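Local coordinates for ribosomal protein uL16 3-hydroxylase (Escherichia coli, PDB 4CCL) that catalyses the iron- and 2-oxoglutarate-dependent hydroxylation of an arginine on ribosomal protein uL16, regulating growth, and works as a homodimer, at residues B[102-105]-B[106-109]; B[240-243]-B[244-248]; B[260-263]-B[264-268]; B[286-290]-B[291-295]; B[345-348]-B[349-353]. All coordinates share one frame; numbering follows the deposited sequence.

Contact 1: residues B[102-105]-B[106-109]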
loop_
_atom_site.group_PDB
_atom_site.type_symbol
_atom_site.label_atom_id
_atom_site.label_comp_id
_atom_site.label_asym_id
_atom_site.label_seq_id
_atom_site.Cartn_x
_atom_site.Cartn_y
_atom_site.Cartn_z
ATOM N N GLU B 102 1.057 -17.284 29.100
ATOM C CA GLU B 102 2.408 -17.825 28.965
ATOM C C GLU B 102 2.929 -17.658 27.535
ATOM O O GLU B 102 4.122 -17.808 27.272
ATOM C CB GLU B 102 2.442 -19.295 29.384
ATOM C CG GLU B 102 2.156 -19.522 30.861
ATOM C CD GLU B 102 3.256 -18.994 31.761
ATOM O OE1 GLU B 102 4.379 -18.763 31.261
ATOM O OE2 GLU B 102 2.998 -18.809 32.970
ATOM N N LEU B 103 2.014 -17.337 26.625
ATOM C CA LEU B 103 2.337 -16.998 25.246
ATOM C C LEU B 103 1.987 -15.522 25.069
ATOM O O LEU B 103 1.108 -15.008 25.763
ATOM C CB LEU B 103 1.516 -17.867 24.289
ATOM C CG LEU B 103 1.920 -19.341 24.177
ATOM C CD1 LEU B 103 0.799 -20.172 23.572
ATOM C CD2 LEU B 103 3.191 -19.476 23.353
ATOM N N PRO B 104 2.678 -14.831 24.149
ATOM C CA PRO B 104 2.555 -13.371 24.030
ATOM C C PRO B 104 1.138 -12.894 23.716
ATOM O O PRO B 104 0.463 -13.489 22.876
ATOM C CB PRO B 104 3.489 -13.035 22.860
ATOM C CG PRO B 104 4.438 -14.178 22.784
ATOM C CD PRO B 104 3.644 -15.381 23.183
ATOM N N ASP B 105 0.704 -11.830 24.388
ATOM C CA ASP B 105 -0.604 -11.229 24.134
ATOM C C ASP B 105 -0.787 -10.846 22.668
ATOM O O ASP B 105 -1.892 -10.928 22.135
ATOM C CB ASP B 105 -0.816 -9.984 25.001
ATOM C CG ASP B 105 -1.051 -10.318 26.460
ATOM O OD1 ASP B 105 -1.413 -11.476 26.759
ATOM O OD2 ASP B 105 -0.883 -9.416 27.308
ATOM N N TRP B 106 0.294 -10.423 22.021
ATOM C CA TRP B 106 0.195 -9.932 20.650
ATOM C C TRP B 106 -0.039 -11.060 19.640
ATOM O O TRP B 106 -0.630 -10.842 18.582
ATOM C CB TRP B 106 1.406 -9.056 20.282
ATOM C CG TRP B 106 2.653 -9.793 19.885
ATOM C CD1 TRP B 106 3.660 -10.215 20.706
ATOM C CD2 TRP B 106 3.037 -10.166 18.557
ATOM N NE1 TRP B 106 4.641 -10.839 19.971
ATOM C CE2 TRP B 106 4.281 -10.823 18.648
ATOM C CE3 TRP B 106 2.447 -10.015 17.297
ATOM C CZ2 TRP B 106 4.945 -11.328 17.532
ATOM C CZ3 TRP B 106 3.106 -10.519 16.189
ATOM C CH2 TRP B 106 4.343 -11.164 16.314
ATOM N N ARG B 107 0.410 -12.266 19.973
ATOM C CA ARG B 107 0.182 -13.425 19.112
ATOM C C ARG B 107 -1.198 -14.068 19.281
ATOM O O ARG B 107 -1.679 -14.754 18.378
ATOM C CB ARG B 107 1.277 -14.472 19.329
ATOM C CG ARG B 107 2.652 -14.043 18.838
ATOM C CD ARG B 107 2.824 -14.304 17.351
ATOM N NE ARG B 107 3.050 -15.720 17.075
ATOM C CZ ARG B 107 2.118 -16.560 16.633
ATOM N NH1 ARG B 107 0.886 -16.129 16.407
ATOM N NH2 ARG B 107 2.422 -17.830 16.411
ATOM N N ILE B 108 -1.837 -13.844 20.425
ATOM C CA ILE B 108 -3.132 -14.468 20.694
ATOM C C ILE B 108 -4.240 -13.702 19.968
ATOM O O ILE B 108 -4.139 -12.492 19.769
ATOM C CB ILE B 108 -3.422 -14.581 22.217
ATOM C CG1 ILE B 108 -4.371 -15.747 22.502
ATOM C CG2 ILE B 108 -3.972 -13.277 22.780
ATOM C CD1 ILE B 108 -4.710 -15.921 23.973
ATOM N N ASP B 109 -5.286 -14.407 19.550
ATOM C CA ASP B 109 -6.347 -13.754 18.790
ATOM C C ASP B 109 -7.626 -13.572 19.595
ATOM O O ASP B 109 -7.896 -12.474 20.082
ATOM C CB ASP B 109 -6.649 -14.535 17.507
ATOM C CG ASP B 109 -7.603 -13.796 16.584
ATOM O OD1 ASP B 109 -7.757 -12.569 16.748
ATOM O OD2 ASP B 109 -8.194 -14.438 15.689
#
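Pro104 and Trp106 touch in the tight turn that leads the JmjC domain into strand 108-116 of its antiparallel sheet. Trp106 shows how such a turn can present an aromatic ring. Its CB lies against the Asp105 carbonyl carbon, and the first torsion (chi1 81°) sets CG between backbone N and carbonyl carbon, bringing the indole back toward the proline. There CD1 comes obliquely to 3.6 Å from Pro104 CB, with NE1 next to it at 3.8 Å from the same carbon. The NE1 hydrogen goes to Glu246 of the second subunit, and the ring meets Tyr228 of that subunit edge-to-face. Pro104 O takes two weak hydrogen bonds, from Arg107 N (3.2 Å) and Ile108 N (3.4 Å), which close the turn. The guanidinium of Arg107 pairs with Asp130 and with Asp230 of the second subunit, while its CG sits 3.6 Å above the centre of one face of the Trp106 indole.

Contact 2: residues B[240-243]-B[244-248]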
loop_
_atom_site.group_PDB
_atom_site.type_symbol
_atom_site.label_atom_id
_atom_site.label_comp_id
_atom_site.label_asym_id
_atom_site.label_seq_id
_atom_site.Cartn_x
_atom_site.Cartn_y
_atom_site.Cartn_z
ATOM N N ALA B 240 17.291 5.045 -23.176
ATOM C CA ALA B 240 16.085 4.386 -22.683
ATOM C C ALA B 240 16.385 3.458 -21.510
ATOM O O ALA B 240 15.470 2.901 -20.902
ATOM C CB ALA B 240 15.398 3.618 -23.801
ATOM N N ASP B 241 17.666 3.295 -21.195
ATOM C CA ASP B 241 18.076 2.412 -20.111
ATOM C C ASP B 241 17.792 2.991 -18.734
ATOM O O ASP B 241 17.830 4.207 -18.529
ATOM C CB ASP B 241 19.567 2.082 -20.213
ATOM C CG ASP B 241 19.855 0.980 -21.211
ATOM O OD1 ASP B 241 19.211 0.961 -22.282
ATOM O OD2 ASP B 241 20.723 0.130 -20.920
ATOM N N VAL B 242 17.507 2.100 -17.792
ATOM C CA VAL B 242 17.474 2.452 -16.384
ATOM C C VAL B 242 18.552 1.616 -15.702
ATOM O O VAL B 242 18.430 0.394 -15.600
ATOM C CB VAL B 242 16.103 2.148 -15.754
ATOM C CG1 VAL B 242 16.089 2.564 -14.290
ATOM C CG2 VAL B 242 14.996 2.858 -16.523
ATOM N N LEU B 243 19.603 2.282 -15.237
ATOM C CA LEU B 243 20.795 1.599 -14.745
ATOM C C LEU B 243 20.585 0.983 -13.360
ATOM O O LEU B 243 19.791 1.489 -12.570
ATOM C CB LEU B 243 21.992 2.558 -14.742
ATOM C CG LEU B 243 22.300 3.241 -16.079
ATOM C CD1 LEU B 243 23.656 3.929 -16.049
ATOM C CD2 LEU B 243 22.227 2.249 -17.232
ATOM N N PRO B 244 21.291 -0.127 -13.076
ATOM C CA PRO B 244 21.249 -0.828 -11.786
ATOM C C PRO B 244 21.481 0.083 -10.581
ATOM O O PRO B 244 20.882 -0.139 -9.528
ATOM C CB PRO B 244 22.395 -1.834 -11.909
ATOM C CG PRO B 244 22.435 -2.155 -13.352
ATOM C CD PRO B 244 22.093 -0.868 -14.067
ATOM N N GLN B 245 22.340 1.085 -10.733
ATOM C CA GLN B 245 22.604 2.034 -9.657
ATOM C C GLN B 245 21.341 2.813 -9.306
ATOM O O GLN B 245 21.066 3.081 -8.133
ATOM C CB GLN B 245 23.725 2.999 -10.052
ATOM C CG GLN B 245 24.144 2.910 -11.511
ATOM C CD GLN B 245 25.171 3.958 -11.892
ATOM O OE1 GLN B 245 25.541 4.803 -11.079
ATOM N NE2 GLN B 245 25.635 3.908 -13.136
ATOM N N GLU B 246 20.570 3.158 -10.330
ATOM C CA GLU B 246 19.347 3.931 -10.145
ATOM C C GLU B 246 18.268 3.100 -9.452
ATOM O O GLU B 246 17.593 3.583 -8.539
ATOM C CB GLU B 246 18.856 4.471 -11.488
ATOM C CG GLU B 246 19.943 5.205 -12.259
ATOM C CD GLU B 246 19.439 5.857 -13.530
ATOM O OE1 GLU B 246 19.205 5.134 -14.522
ATOM O OE2 GLU B 246 19.287 7.097 -13.539
HETATM N N MSE B 247 18.123 1.850 -9.885
HETATM C CA MSE B 247 17.232 0.899 -9.225
HETATM C C MSE B 247 17.614 0.758 -7.759
HETATM O O MSE B 247 16.755 0.778 -6.873
HETATM C CB MSE B 247 17.312 -0.472 -9.900
HETATM C CG MSE B 247 16.912 -0.476 -11.363
HETATM SE SE MSE B 247 15.014 -0.106 -11.617
HETATM C CE MSE B 247 14.272 -1.699 -10.767
ATOM N N ASP B 248 18.915 0.608 -7.522
ATOM C CA ASP B 248 19.451 0.468 -6.175
ATOM C C ASP B 248 19.118 1.672 -5.305
ATOM O O ASP B 248 18.734 1.511 -4.150
ATOM C CB ASP B 248 20.967 0.248 -6.208
ATOM C CG ASP B 248 21.345 -1.153 -6.645
ATOM O OD1 ASP B 248 20.493 -2.062 -6.530
ATOM O OD2 ASP B 248 22.495 -1.343 -7.093
#
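The Glu246 carboxylate is flanked by Val242 and Leu243: Val242 CG1 lies on one side of its plane, 4.0 Å from OE1, and Leu243 CG on the other, 3.9 Å from the same oxygen. At the edge, OE1 takes the Leu243 backbone N-H on its anti lone pair, 3.0 Å from N and fairly straight at 158°. A second flat group, the Gln245 amide, runs alongside Leu243 in the same direction, with NE2 3.5 Å from Leu243 CD1. Leu243 is the N-cap of helix 244-258, so Glu246, three residues on, holds the N-H of the N-cap residue itself, and leucine has no polar side-chain atom to return the bond. Leu243 O in turn receives Met247 N at 3.2 Å, and Glu246 N more weakly. Met247, present as selenomethionine, lays SE across Val242 CG1 at about a right angle, 3.9 Å away. Residues 241-242 form a parallel ladder with a strand of the second subunit. Glu246 OE1 also forms a salt bridge with Arg236, and OE2 accepts the Trp106 NE1 hydrogen of the second subunit. With an alanine in place of Glu246, Leu243 N and Arg236 would probably lose OE1, and the indole of the second subunit OE2. One buried carboxylate thus serves helix start and dimer interface together, its negative charge probably eased by Arg236 and the helix N-terminus.

Contact 3: residues B[260-263]-B[264-268]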
loop_
_atom_site.group_PDB
_atom_site.type_symbol
_atom_site.label_atom_id
_atom_site.label_comp_id
_atom_site.label_asym_id
_atom_site.label_seq_id
_atom_site.Cartn_x
_atom_site.Cartn_y
_atom_site.Cartn_z
ATOM N N GLN B 260 13.305 4.028 9.279
ATOM C CA GLN B 260 13.186 5.272 10.045
ATOM C C GLN B 260 12.679 4.956 11.452
ATOM O O GLN B 260 11.715 4.208 11.611
ATOM C CB GLN B 260 12.282 6.284 9.336
ATOM C CG GLN B 260 12.822 6.753 7.991
ATOM C CD GLN B 260 12.183 8.045 7.517
ATOM O OE1 GLN B 260 11.789 8.890 8.322
ATOM N NE2 GLN B 260 12.076 8.205 6.203
ATOM N N PRO B 261 13.330 5.530 12.475
ATOM C CA PRO B 261 13.292 4.951 13.827
ATOM C C PRO B 261 11.915 4.817 14.488
ATOM O O PRO B 261 11.604 3.745 15.007
ATOM C CB PRO B 261 14.151 5.928 14.638
ATOM C CG PRO B 261 14.032 7.225 13.908
ATOM C CD PRO B 261 13.986 6.851 12.457
ATOM N N GLU B 262 11.112 5.875 14.475
ATOM C CA GLU B 262 9.793 5.839 15.108
ATOM C C GLU B 262 8.681 5.222 14.260
ATOM O O GLU B 262 7.788 4.557 14.781
ATOM C CB GLU B 262 9.392 7.226 15.616
ATOM C CG GLU B 262 10.200 7.683 16.819
ATOM C CD GLU B 262 10.129 6.704 17.978
ATOM O OE1 GLU B 262 9.135 6.745 18.735
ATOM O OE2 GLU B 262 11.066 5.892 18.132
ATOM N N HIS B 263 8.751 5.451 12.953
ATOM C CA HIS B 263 7.635 5.190 12.047
ATOM C C HIS B 263 7.146 3.738 12.004
ATOM O O HIS B 263 5.941 3.484 12.114
ATOM C CB HIS B 263 7.975 5.696 10.642
ATOM C CG HIS B 263 8.200 7.173 10.585
ATOM N ND1 HIS B 263 8.993 7.773 9.619
ATOM C CD2 HIS B 263 7.746 8.178 11.363
ATOM C CE1 HIS B 263 9.010 9.074 9.814
ATOM N NE2 HIS B 263 8.257 9.352 10.870
ATOM N N PHE B 264 8.067 2.791 11.852
ATOM C CA PHE B 264 7.676 1.385 11.809
ATOM C C PHE B 264 7.076 0.916 13.130
ATOM O O PHE B 264 6.012 0.291 13.149
ATOM C CB PHE B 264 8.844 0.473 11.431
ATOM C CG PHE B 264 8.504 -0.988 11.507
ATOM C CD1 PHE B 264 7.334 -1.465 10.941
ATOM C CD2 PHE B 264 9.341 -1.881 12.152
ATOM C CE1 PHE B 264 7.009 -2.796 11.009
ATOM C CE2 PHE B 264 9.019 -3.222 12.223
ATOM C CZ PHE B 264 7.850 -3.679 11.650
ATOM N N LYS B 265 7.771 1.214 14.222
ATOM C CA LYS B 265 7.325 0.850 15.560
ATOM C C LYS B 265 5.935 1.402 15.843
ATOM O O LYS B 265 5.087 0.722 16.424
ATOM C CB LYS B 265 8.306 1.390 16.600
ATOM C CG LYS B 265 7.839 1.219 18.032
ATOM C CD LYS B 265 8.520 2.204 18.962
ATOM C CE LYS B 265 10.035 2.113 18.865
ATOM N NZ LYS B 265 10.712 3.145 19.705
ATOM N N GLN B 266 5.713 2.639 15.415
ATOM C CA GLN B 266 4.457 3.327 15.654
ATOM C C GLN B 266 3.345 2.686 14.835
ATOM O O GLN B 266 2.270 2.383 15.367
ATOM C CB GLN B 266 4.595 4.808 15.309
ATOM C CG GLN B 266 3.544 5.700 15.932
ATOM C CD GLN B 266 4.153 6.939 16.556
ATOM O OE1 GLN B 266 5.235 6.881 17.140
ATOM N NE2 GLN B 266 3.466 8.067 16.429
ATOM N N TRP B 267 3.607 2.465 13.547
ATOM C CA TRP B 267 2.612 1.802 12.707
ATOM C C TRP B 267 2.221 0.443 13.257
ATOM O O TRP B 267 1.035 0.146 13.384
ATOM C CB TRP B 267 3.081 1.600 11.270
ATOM C CG TRP B 267 2.233 0.554 10.590
ATOM C CD1 TRP B 267 0.917 0.673 10.235
ATOM C CD2 TRP B 267 2.622 -0.775 10.230
ATOM N NE1 TRP B 267 0.472 -0.490 9.660
ATOM C CE2 TRP B 267 1.505 -1.402 9.644
ATOM C CE3 TRP B 267 3.816 -1.502 10.333
ATOM C CZ2 TRP B 267 1.535 -2.707 9.166
ATOM C CZ3 TRP B 267 3.846 -2.801 9.858
ATOM C CH2 TRP B 267 2.714 -3.389 9.282
ATOM N N PHE B 268 3.214 -0.392 13.552
ATOM C CA PHE B 268 2.929 -1.736 14.038
ATOM C C PHE B 268 2.208 -1.676 15.372
ATOM O O PHE B 268 1.351 -2.508 15.657
ATOM C CB PHE B 268 4.194 -2.586 14.150
ATOM C CG PHE B 268 3.916 -4.049 14.332
ATOM C CD1 PHE B 268 3.521 -4.824 13.257
ATOM C CD2 PHE B 268 4.039 -4.647 15.575
ATOM C CE1 PHE B 268 3.259 -6.167 13.414
ATOM C CE2 PHE B 268 3.780 -5.991 15.737
ATOM C CZ PHE B 268 3.388 -6.753 14.655
#
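Glu262 and Lys265 run alongside each other with their ends in the same direction, and join in a salt bridge at the start of helix 263-272, which packs on helix 207-220 and on the second subunit. Lys265 NZ meets Glu262 OE2 at 3.2 Å, on the syn side and only 19° out of the carboxylate plane. Each chain bends to get there: Glu262 at chi2 (-56°), Lys265 at chi3 (-55°). The helical backbone around them is set by Glu262 O accepting Gln266 N at 2.9 Å and His263 O accepting Trp267 N at 2.9 Å. Further out, Lys265 packs on Ile314 and Asp317, Trp267 meets the Tyr217 ring, and Phe264 reaches Met254 of the second subunit. With a leucine in place of Glu262, the lysine ammonium is likely to lose this mate and become freer to swing. Chemically, the Glu262 charge probably suits the positive helix start, and offsets a lysine that would otherwise sit poorly there.

Contact 4: residues B[286-290]-B[291-295]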
loop_
_atom_site.group_PDB
_atom_site.type_symbol
_atom_site.label_atom_id
_atom_site.label_comp_id
_atom_site.label_asym_id
_atom_site.label_seq_id
_atom_site.Cartn_x
_atom_site.Cartn_y
_atom_site.Cartn_z
ATOM N N PRO B 286 -23.596 9.664 29.577
ATOM C CA PRO B 286 -22.847 10.915 29.702
ATOM C C PRO B 286 -21.361 10.592 29.793
ATOM O O PRO B 286 -21.023 9.558 30.355
ATOM C CB PRO B 286 -23.367 11.508 31.007
ATOM C CG PRO B 286 -23.769 10.333 31.813
ATOM C CD PRO B 286 -24.282 9.303 30.837
ATOM N N PRO B 287 -20.492 11.437 29.222
ATOM C CA PRO B 287 -19.055 11.206 29.414
ATOM C C PRO B 287 -18.615 11.466 30.855
ATOM O O PRO B 287 -19.283 12.208 31.576
ATOM C CB PRO B 287 -18.412 12.226 28.471
ATOM C CG PRO B 287 -19.440 12.457 27.419
ATOM C CD PRO B 287 -20.758 12.397 28.137
ATOM N N TYR B 288 -17.506 10.852 31.263
ATOM C CA TYR B 288 -16.954 11.057 32.598
ATOM C C TYR B 288 -16.134 12.337 32.676
ATOM O O TYR B 288 -15.430 12.696 31.731
ATOM C CB TYR B 288 -16.043 9.892 32.995
ATOM C CG TYR B 288 -16.739 8.665 33.540
ATOM C CD1 TYR B 288 -17.417 7.794 32.700
ATOM C CD2 TYR B 288 -16.697 8.368 34.896
ATOM C CE1 TYR B 288 -18.044 6.665 33.195
ATOM C CE2 TYR B 288 -17.317 7.242 35.402
ATOM C CZ TYR B 288 -17.991 6.394 34.547
ATOM O OH TYR B 288 -18.612 5.272 35.047
ATOM N N GLN B 289 -16.239 13.026 33.805
ATOM C CA GLN B 289 -15.278 14.063 34.156
ATOM C C GLN B 289 -14.159 13.418 34.972
ATOM O O GLN B 289 -14.418 12.519 35.767
ATOM C CB GLN B 289 -15.951 15.202 34.925
ATOM C CG GLN B 289 -16.833 16.088 34.058
ATOM C CD GLN B 289 -16.078 16.702 32.892
ATOM O OE1 GLN B 289 -16.547 16.680 31.755
ATOM N NE2 GLN B 289 -14.903 17.256 33.172
ATOM N N PRO B 290 -12.910 13.856 34.755
ATOM C CA PRO B 290 -11.714 13.239 35.348
ATOM C C PRO B 290 -11.803 12.992 36.858
ATOM O O PRO B 290 -11.356 11.945 37.344
ATOM C CB PRO B 290 -10.622 14.268 35.057
ATOM C CG PRO B 290 -11.063 14.915 33.794
ATOM C CD PRO B 290 -12.562 14.984 33.870
ATOM N N ASP B 291 -12.393 13.932 37.588
ATOM C CA ASP B 291 -12.414 13.826 39.043
ATOM C C ASP B 291 -13.464 12.856 39.587
ATOM O O ASP B 291 -13.382 12.460 40.744
ATOM C CB ASP B 291 -12.526 15.203 39.714
ATOM C CG ASP B 291 -13.885 15.841 39.526
ATOM O OD1 ASP B 291 -14.562 15.523 38.526
ATOM O OD2 ASP B 291 -14.273 16.669 40.377
ATOM N N GLU B 292 -14.451 12.475 38.781
ATOM C CA GLU B 292 -15.351 11.416 39.235
ATOM C C GLU B 292 -14.769 10.038 38.941
ATOM O O GLU B 292 -15.203 9.043 39.509
ATOM C CB GLU B 292 -16.788 11.570 38.705
ATOM C CG GLU B 292 -16.961 11.562 37.199
ATOM C CD GLU B 292 -17.719 12.782 36.713
ATOM O OE1 GLU B 292 -17.582 13.848 37.348
ATOM O OE2 GLU B 292 -18.454 12.679 35.707
ATOM N N ILE B 293 -13.769 9.994 38.064
ATOM C CA ILE B 293 -12.972 8.789 37.867
ATOM C C ILE B 293 -11.958 8.660 38.995
ATOM O O ILE B 293 -11.793 7.581 39.583
ATOM C CB ILE B 293 -12.259 8.804 36.505
ATOM C CG1 ILE B 293 -13.268 8.517 35.395
ATOM C CG2 ILE B 293 -11.140 7.772 36.475
ATOM C CD1 ILE B 293 -12.732 8.733 34.017
ATOM N N TYR B 294 -11.293 9.775 39.296
ATOM C CA TYR B 294 -10.416 9.859 40.458
ATOM C C TYR B 294 -11.190 9.395 41.685
ATOM O O TYR B 294 -10.757 8.487 42.398
ATOM C CB TYR B 294 -9.929 11.302 40.662
ATOM C CG TYR B 294 -8.934 11.496 41.797
ATOM C CD1 TYR B 294 -9.331 11.408 43.130
ATOM C CD2 TYR B 294 -7.600 11.782 41.535
ATOM C CE1 TYR B 294 -8.431 11.586 44.159
ATOM C CE2 TYR B 294 -6.691 11.966 42.562
ATOM C CZ TYR B 294 -7.113 11.865 43.872
ATOM O OH TYR B 294 -6.215 12.046 44.896
ATOM N N ASP B 295 -12.340 10.021 41.917
ATOM C CA ASP B 295 -13.167 9.713 43.076
ATOM C C ASP B 295 -13.636 8.264 43.074
ATOM O O ASP B 295 -13.482 7.571 44.076
ATOM C CB ASP B 295 -14.363 10.664 43.171
ATOM C CG ASP B 295 -13.964 12.064 43.603
ATOM O OD1 ASP B 295 -12.953 12.205 44.324
ATOM O OD2 ASP B 295 -14.664 13.026 43.220
#
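Tyr288 and Ile293 set their side chains at about a right angle, the tyrosine lying across the isoleucine. Ile293 CG1 approaches the ring obliquely, 3.5 Å from Tyr288 CD2, and Ile293 CD1 continues the contact to Tyr288 CB at 3.7 Å. Glu292 flanks the same ring carbon: its CG is 3.9 Å from Tyr288 CD2, and the carboxylate plane is turned 53° from the ring. The first torsion of Glu292 (chi1 60°) folds the chain back along its own backbone toward Gln289, and a bend at chi2 brings the carboxylate to the backbone N-H of that residue. Gln289 N then donates to Glu292 OE2 at 2.9 Å in an almost straight bond (173°), arriving from above the carboxylate plane. Glu292 N answers to Gln289 O at 3.0 Å, so the two residues grip each other in both directions. This is the first turn of helix 290-298 in the winged-helix domain, where a side chain three residues along ties down the approaching loop. Tyr294 N follows with a regular helical bond to Pro290 O, 2.9 Å long, while Ile293 N makes weaker bonds to Gln289 O and Pro290 O. Helix 354-365 covers the inner side: Leu357 packs on Pro290, Ala361 on Ile293, and Asn365 OD1 accepts Tyr288 N.

Contact 5: residues B[345-348]-B[349-353]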
loop_
_atom_site.group_PDB
_atom_site.type_symbol
_atom_site.label_atom_id
_atom_site.label_comp_id
_atom_site.label_asym_id
_atom_site.label_seq_id
_atom_site.Cartn_x
_atom_site.Cartn_y
_atom_site.Cartn_z
ATOM N N GLU B 345 -4.397 1.303 43.638
ATOM C CA GLU B 345 -3.055 0.861 44.009
ATOM C C GLU B 345 -2.175 0.668 42.778
ATOM O O GLU B 345 -0.995 1.026 42.775
ATOM C CB GLU B 345 -3.136 -0.446 44.805
ATOM C CG GLU B 345 -1.821 -1.202 44.907
ATOM C CD GLU B 345 -1.921 -2.619 44.374
ATOM O OE1 GLU B 345 -2.847 -3.351 44.785
ATOM O OE2 GLU B 345 -1.073 -2.999 43.538
ATOM N N ASN B 346 -2.765 0.107 41.728
ATOM C CA ASN B 346 -2.044 -0.155 40.491
ATOM C C ASN B 346 -1.641 1.129 39.776
ATOM O O ASN B 346 -0.668 1.150 39.022
ATOM C CB ASN B 346 -2.891 -1.033 39.569
ATOM C CG ASN B 346 -3.519 -2.206 40.300
ATOM O OD1 ASN B 346 -4.718 -2.459 40.178
ATOM N ND2 ASN B 346 -2.710 -2.924 41.071
ATOM N N PHE B 347 -2.402 2.194 40.005
ATOM C CA PHE B 347 -2.105 3.493 39.409
ATOM C C PHE B 347 -1.004 4.245 40.155
ATOM O O PHE B 347 -0.208 4.959 39.548
ATOM C CB PHE B 347 -3.371 4.346 39.301
ATOM C CG PHE B 347 -4.361 3.831 38.294
ATOM C CD1 PHE B 347 -4.080 3.885 36.938
ATOM C CD2 PHE B 347 -5.564 3.278 38.701
ATOM C CE1 PHE B 347 -4.983 3.407 36.008
ATOM C CE2 PHE B 347 -6.470 2.799 37.776
ATOM C CZ PHE B 347 -6.180 2.863 36.429
ATOM N N GLY B 348 -0.957 4.075 41.472
ATOM C CA GLY B 348 0.031 4.752 42.291
ATOM C C GLY B 348 -0.181 6.253 42.331
ATOM O O GLY B 348 -1.270 6.720 42.653
ATOM N N ASP B 349 0.863 7.007 42.003
ATOM C CA ASP B 349 0.814 8.466 42.055
ATOM C C ASP B 349 0.294 9.090 40.760
ATOM O O ASP B 349 0.154 10.308 40.669
ATOM C CB ASP B 349 2.200 9.033 42.378
ATOM C CG ASP B 349 2.659 8.687 43.781
ATOM O OD1 ASP B 349 1.796 8.556 44.676
ATOM O OD2 ASP B 349 3.884 8.547 43.990
ATOM N N ALA B 350 0.007 8.253 39.766
ATOM C CA ALA B 350 -0.383 8.729 38.439
ATOM C C ALA B 350 -1.682 9.539 38.430
ATOM O O ALA B 350 -1.811 10.502 37.668
ATOM C CB ALA B 350 -0.473 7.560 37.467
ATOM N N LEU B 351 -2.635 9.151 39.273
ATOM C CA LEU B 351 -3.935 9.821 39.333
ATOM C C LEU B 351 -3.826 11.288 39.753
ATOM O O LEU B 351 -4.691 12.100 39.421
ATOM C CB LEU B 351 -4.894 9.078 40.268
ATOM C CG LEU B 351 -5.335 7.664 39.885
ATOM C CD1 LEU B 351 -6.219 7.096 40.981
ATOM C CD2 LEU B 351 -6.058 7.649 38.542
ATOM N N GLU B 352 -2.762 11.623 40.477
ATOM C CA GLU B 352 -2.545 12.990 40.939
ATOM C C GLU B 352 -2.243 13.923 39.766
ATOM O O GLU B 352 -2.612 15.095 39.785
ATOM C CB GLU B 352 -1.412 13.041 41.972
ATOM C CG GLU B 352 -1.457 11.927 43.020
ATOM C CD GLU B 352 -2.786 11.848 43.757
ATOM O OE1 GLU B 352 -3.387 12.910 44.027
ATOM O OE2 GLU B 352 -3.223 10.722 44.080
ATOM N N ASP B 353 -1.577 13.387 38.747
ATOM C CA ASP B 353 -1.266 14.132 37.531
ATOM C C ASP B 353 -2.537 14.303 36.707
ATOM O O ASP B 353 -3.116 13.321 36.244
ATOM C CB ASP B 353 -0.201 13.385 36.717
ATOM C CG ASP B 353 0.288 14.171 35.507
ATOM O OD1 ASP B 353 -0.301 15.220 35.176
ATOM O OD2 ASP B 353 1.270 13.725 34.876
#
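Phe347 and Leu351 make the apolar part of this contact. Leu351 CG stands 3.9 Å from Phe347 CB, and Leu351 CD2 sits over one face of the phenyl ring, 4.2 Å above its plane and offset toward the rim. With CG of Phe347 beside its backbone N (chi1 -69°), the ring runs past the leucine into the core of the winged-helix domain, where Leu297 and Leu360 touch both side chains. Backbone bonding supplies the second kind of interaction. A type II' beta turn from Phe347 to Ala350 is closed by a weak hydrogen bond from Ala350 N to Phe347 O, 3.3 Å long. Gly348 takes the positive phi (67°) that ends helix 344-347, at the second position of the type II' turn, one that glycine readily adopts. Capping comes third: Asp353, the N-cap of helix 354-365, gives OD1 to Ser355 N and OD2 to His329 NE2. The remaining feature is charge. The Asp349 side chain, at the exposed corner of the turn, lies about 4 Å from a bound manganese ion, distinct from the catalytic metal site. The corner thus divides by chemistry, greasy residues turned into the domain and a carboxylate outside, where its negative charge would probably attract a cation.

Overall arrangement
Contact 1 belongs to the catalytic JmjC domain, with the Arg107 side chain about 11 Å from that of the iron ligand Asp127; contacts 4 and 5 lie in the winged-helix domain. Contacts 1 and 3 touch, Trp106 CZ3 packing 4.1 Å from Phe268 CZ. Contacts 1 and 2 have centres 44 Å apart in one chain, yet the dimer brings contact 2 of one subunit onto contact 1 of the other, and contact 3 also touches the partner. Contacts 4 and 5, centres 15 Å apart, join through a probable hydrogen bond from Tyr294 OH to Glu352 OE1, 3.1 Å; neither touches the second subunit.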